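PDB 6CPY: GRMZM2G135359 pseudokinase from Zea mays, which is the pseudokinase domain of a receptor-like membrane protein, with a kinase fold that may bind ATP but probably lacks normal catalytic activity. Local coordinates for residues L148-G153 / V178-D183. Residues are numbered along the deposited sequence; the frame is centred on the assembly and turned at random.
Sequences LRISMG and VYLTDD
Arg149 reaches from helix 144-164 to Asp183 in the turn after strand 178-180, and the two form a salt bridge in the helical C-lobe of this protein-kinase fold. Helix 144-164 corresponds to the long αE helix of kinases, and strands 178-180 and 186-188 make the small antiparallel hairpin that follows the catalytic-loop region. The bridge is weak by its geometry: NH2 of Arg149 lies 3.5 Å from OD1 of Asp183, although the N-H...O angle of 157° is fairly straight. OD1 comes in at the edge of the guanidinium, in its plane, while the carboxylate stands 88° to that plane; of the two carboxylate oxygens only OD1 approaches NH2, so the pairing is single-pronged. The same NH2 of Arg149 also sits 2.5 Å from the backbone O of Asp183, a separation too short to interpret with confidence. Bends in the arginine chain, at chi2 and at chi3 (-40°), bring the guanidinium across to the turn. Within that turn, OG1 of Thr181 is hydrogen-bonded to the backbone N of Ala185, and the carbonyl O of Thr181 accepts a hydrogen bond from ND2 of Asn127, tying the hairpin to a neighbouring loop.

One residue along the helix, the contact becomes apolar and buried. Ile150 directs its CB toward the strand, and Leu180 brings its CD2 branch up to meet it, the two side chains crossing at about a right angle. Leu180 also touches His133 of helix 130-135, which joins a third element to this packing. CD2 of Leu180 rests against the outer part of the isoleucine chain, 3.8 Å from CD1 of Ile150 and 4.0 Å from its CG1.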
ATOM      1  N   LEU A 148       7.968   2.486  14.587  1.00 22.36           N
ATOM      2  CA  LEU A 148       9.222   2.536  13.858  1.00 23.59           C
ATOM      3  C   LEU A 148       9.355   1.391  12.862  1.00 22.85           C
ATOM      4  O   LEU A 148       9.806   1.603  11.747  1.00 21.56           O
ATOM      5  CB  LEU A 148      10.415   2.575  14.823  1.00 24.90           C
ATOM      6  CG  LEU A 148      10.851   4.016  15.147  1.00 27.85           C
ATOM      7  CD1 LEU A 148       9.702   4.939  15.512  1.00 30.23           C
ATOM      8  CD2 LEU A 148      11.898   3.992  16.252  1.00 29.51           C
ATOM      9  N   ARG A 149       8.958   0.194  13.271  1.00 22.83           N
ATOM     10  CA  ARG A 149       8.936  -0.948  12.362  1.00 24.94           C
ATOM     11  C   ARG A 149       8.051  -0.713  11.148  1.00 21.97           C
ATOM     12  O   ARG A 149       8.418  -1.051  10.047  1.00 21.62           O
ATOM     13  CB  ARG A 149       8.453  -2.206  13.075  1.00 28.96           C
ATOM     14  CG  ARG A 149       9.447  -2.821  14.038  1.00 34.88           C
ATOM     15  CD  ARG A 149       9.387  -4.338  13.936  1.00 38.86           C
ATOM     16  NE  ARG A 149       8.020  -4.825  13.789  1.00 43.89           N
ATOM     17  CZ  ARG A 149       7.661  -5.927  13.123  1.00 47.11           C
ATOM     18  NH1 ARG A 149       8.557  -6.697  12.507  1.00 50.24           N
ATOM     19  NH2 ARG A 149       6.384  -6.260  13.068  1.00 47.34           N
ATOM     20  N   ILE A 150       6.875  -0.141  11.368  1.00 21.02           N
ATOM     21  CA  ILE A 150       5.960   0.165  10.283  1.00 21.68           C
ATOM     22  C   ILE A 150       6.570   1.228   9.366  1.00 22.07           C
ATOM     23  O   ILE A 150       6.602   1.066   8.150  1.00 20.10           O
ATOM     24  CB  ILE A 150       4.593   0.617  10.835  1.00 22.04           C
ATOM     25  CG1 ILE A 150       3.865  -0.594  11.450  1.00 22.63           C
ATOM     26  CG2 ILE A 150       3.761   1.293   9.747  1.00 22.58           C
ATOM     27  CD1 ILE A 150       2.745  -0.214  12.394  1.00 22.68           C
ATOM     28  N   SER A 151       7.097   2.292   9.961  1.00 22.49           N
ATOM     29  CA  SER A 151       7.746   3.356   9.190  1.00 22.94           C
ATOM     30  C   SER A 151       8.895   2.840   8.298  1.00 22.14           C
ATOM     31  O   SER A 151       9.020   3.240   7.134  1.00 22.63           O
ATOM     32  CB  SER A 151       8.279   4.444  10.164  1.00 23.45           C
ATOM     33  OG  SER A 151       7.237   5.010  10.952  1.00 25.21           O
ATOM     34  N   MET A 152       9.730   1.965   8.844  1.00 23.25           N
ATOM     35  CA  MET A 152      10.866   1.419   8.106  0.50 24.09           C
ATOM     36  C   MET A 152      10.378   0.501   6.995  1.00 24.29           C
ATOM     37  O   MET A 152      10.822   0.621   5.849  1.00 24.89           O
ATOM     38  CB  MET A 152      11.822   0.662   9.029  0.50 25.58           C
ATOM     39  CG  MET A 152      13.205   0.425   8.424  0.50 26.84           C
ATOM     40  SD  MET A 152      14.100   1.972   8.142  0.50 28.00           S
ATOM     41  CE  MET A 152      13.254   2.918   9.385  0.50 24.92           C
ATOM     42  N   GLY A 153       9.449  -0.397   7.330  1.00 23.56           N
ATOM     43  CA  GLY A 153       8.849  -1.302   6.342  1.00 23.22           C
ATOM     44  C   GLY A 153       8.309  -0.578   5.126  1.00 23.52           C
ATOM     45  O   GLY A 153       8.563  -0.986   3.991  1.00 24.60           O
ATOM     46  N   VAL A 178      -1.936   1.208   3.584  1.00 23.86           N
ATOM     47  CA  VAL A 178      -0.937   0.410   4.277  1.00 23.57           C
ATOM     48  C   VAL A 178      -1.658  -0.531   5.224  1.00 24.28           C
ATOM     49  O   VAL A 178      -2.390  -0.085   6.116  1.00 25.08           O
ATOM     50  CB  VAL A 178       0.032   1.285   5.098  1.00 23.15           C
ATOM     51  CG1 VAL A 178       1.033   0.415   5.835  1.00 23.74           C
ATOM     52  CG2 VAL A 178       0.739   2.280   4.195  1.00 23.55           C
ATOM     53  N   TYR A 179      -1.450  -1.824   5.019  1.00 25.53           N
ATOM     54  CA  TYR A 179      -2.025  -2.859   5.864  1.00 26.60           C
ATOM     55  C   TYR A 179      -0.970  -3.404   6.831  1.00 26.35           C
ATOM     56  O   TYR A 179       0.228  -3.201   6.644  1.00 26.48           O
ATOM     57  CB  TYR A 179      -2.614  -3.980   5.004  1.00 26.75           C
ATOM     58  CG  TYR A 179      -3.887  -3.558   4.302  1.00 27.51           C
ATOM     59  CD1 TYR A 179      -3.849  -2.787   3.147  1.00 27.17           C
ATOM     60  CD2 TYR A 179      -5.133  -3.904   4.818  1.00 30.97           C
ATOM     61  CE1 TYR A 179      -5.016  -2.383   2.519  1.00 27.77           C
ATOM     62  CE2 TYR A 179      -6.306  -3.512   4.194  1.00 30.56           C
ATOM     63  CZ  TYR A 179      -6.245  -2.750   3.051  1.00 29.84           C
ATOM     64  OH  TYR A 179      -7.421  -2.360   2.433  1.00 30.30           O
ATOM     65  N   LEU A 180      -1.442  -4.082   7.866  1.00 27.12           N
ATOM     66  CA  LEU A 180      -0.593  -4.572   8.948  1.00 28.12           C
ATOM     67  C   LEU A 180      -0.716  -6.088   9.094  1.00 29.61           C
ATOM     68  O   LEU A 180      -1.826  -6.610   9.175  1.00 30.45           O
ATOM     69  CB  LEU A 180      -1.006  -3.895  10.255  1.00 28.24           C
ATOM     70  CG  LEU A 180      -0.953  -2.364  10.235  1.00 28.48           C
ATOM     71  CD1 LEU A 180      -1.404  -1.783  11.562  1.00 30.35           C
ATOM     72  CD2 LEU A 180       0.455  -1.881   9.906  1.00 29.23           C
ATOM     73  N   THR A 181       0.430  -6.763   9.143  1.00 31.50           N
ATOM     74  CA  THR A 181       0.505  -8.222   9.294  1.00 32.58           C
ATOM     75  C   THR A 181       0.204  -8.637  10.731  1.00 34.87           C
ATOM     76  O   THR A 181      -0.002  -7.788  11.599  1.00 32.85           O
ATOM     77  CB  THR A 181       1.906  -8.768   8.939  1.00 33.15           C
ATOM     78  OG1 THR A 181       2.865  -8.343   9.924  1.00 32.51           O
ATOM     79  CG2 THR A 181       2.344  -8.313   7.562  1.00 32.74           C
ATOM     80  N   ASP A 182       0.193  -9.949  10.975  1.00 38.40           N
ATOM     81  CA  ASP A 182      -0.115 -10.492  12.306  1.00 41.58           C
ATOM     82  C   ASP A 182       0.800 -10.004  13.448  1.00 42.48           C
ATOM     83  O   ASP A 182       0.377 -10.010  14.610  1.00 44.05           O
ATOM     84  CB  ASP A 182      -0.167 -12.032  12.274  1.00 44.46           C
ATOM     85  CG  ASP A 182       1.137 -12.668  11.814  1.00 48.66           C
ATOM     86  OD1 ASP A 182       2.100 -11.943  11.465  1.00 50.05           O
ATOM     87  OD2 ASP A 182       1.188 -13.918  11.795  1.00 54.40           O
ATOM     88  N   ASP A 183       2.037  -9.593  13.134  1.00 41.69           N
ATOM     89  CA  ASP A 183       2.911  -8.949  14.137  1.00 39.59           C
ATOM     90  C   ASP A 183       3.194  -7.471  13.812  1.00 38.15           C
ATOM     91  O   ASP A 183       4.243  -6.909  14.178  1.00 34.51           O
ATOM     92  CB  ASP A 183       4.204  -9.747  14.358  1.00 42.65           C
ATOM     93  CG  ASP A 183       5.035  -9.889  13.113  1.00 44.89           C
ATOM     94  OD1 ASP A 183       4.770  -9.182  12.111  1.00 48.99           O
ATOM     95  OD2 ASP A 183       5.969 -10.720  13.142  1.00 48.19           O
TER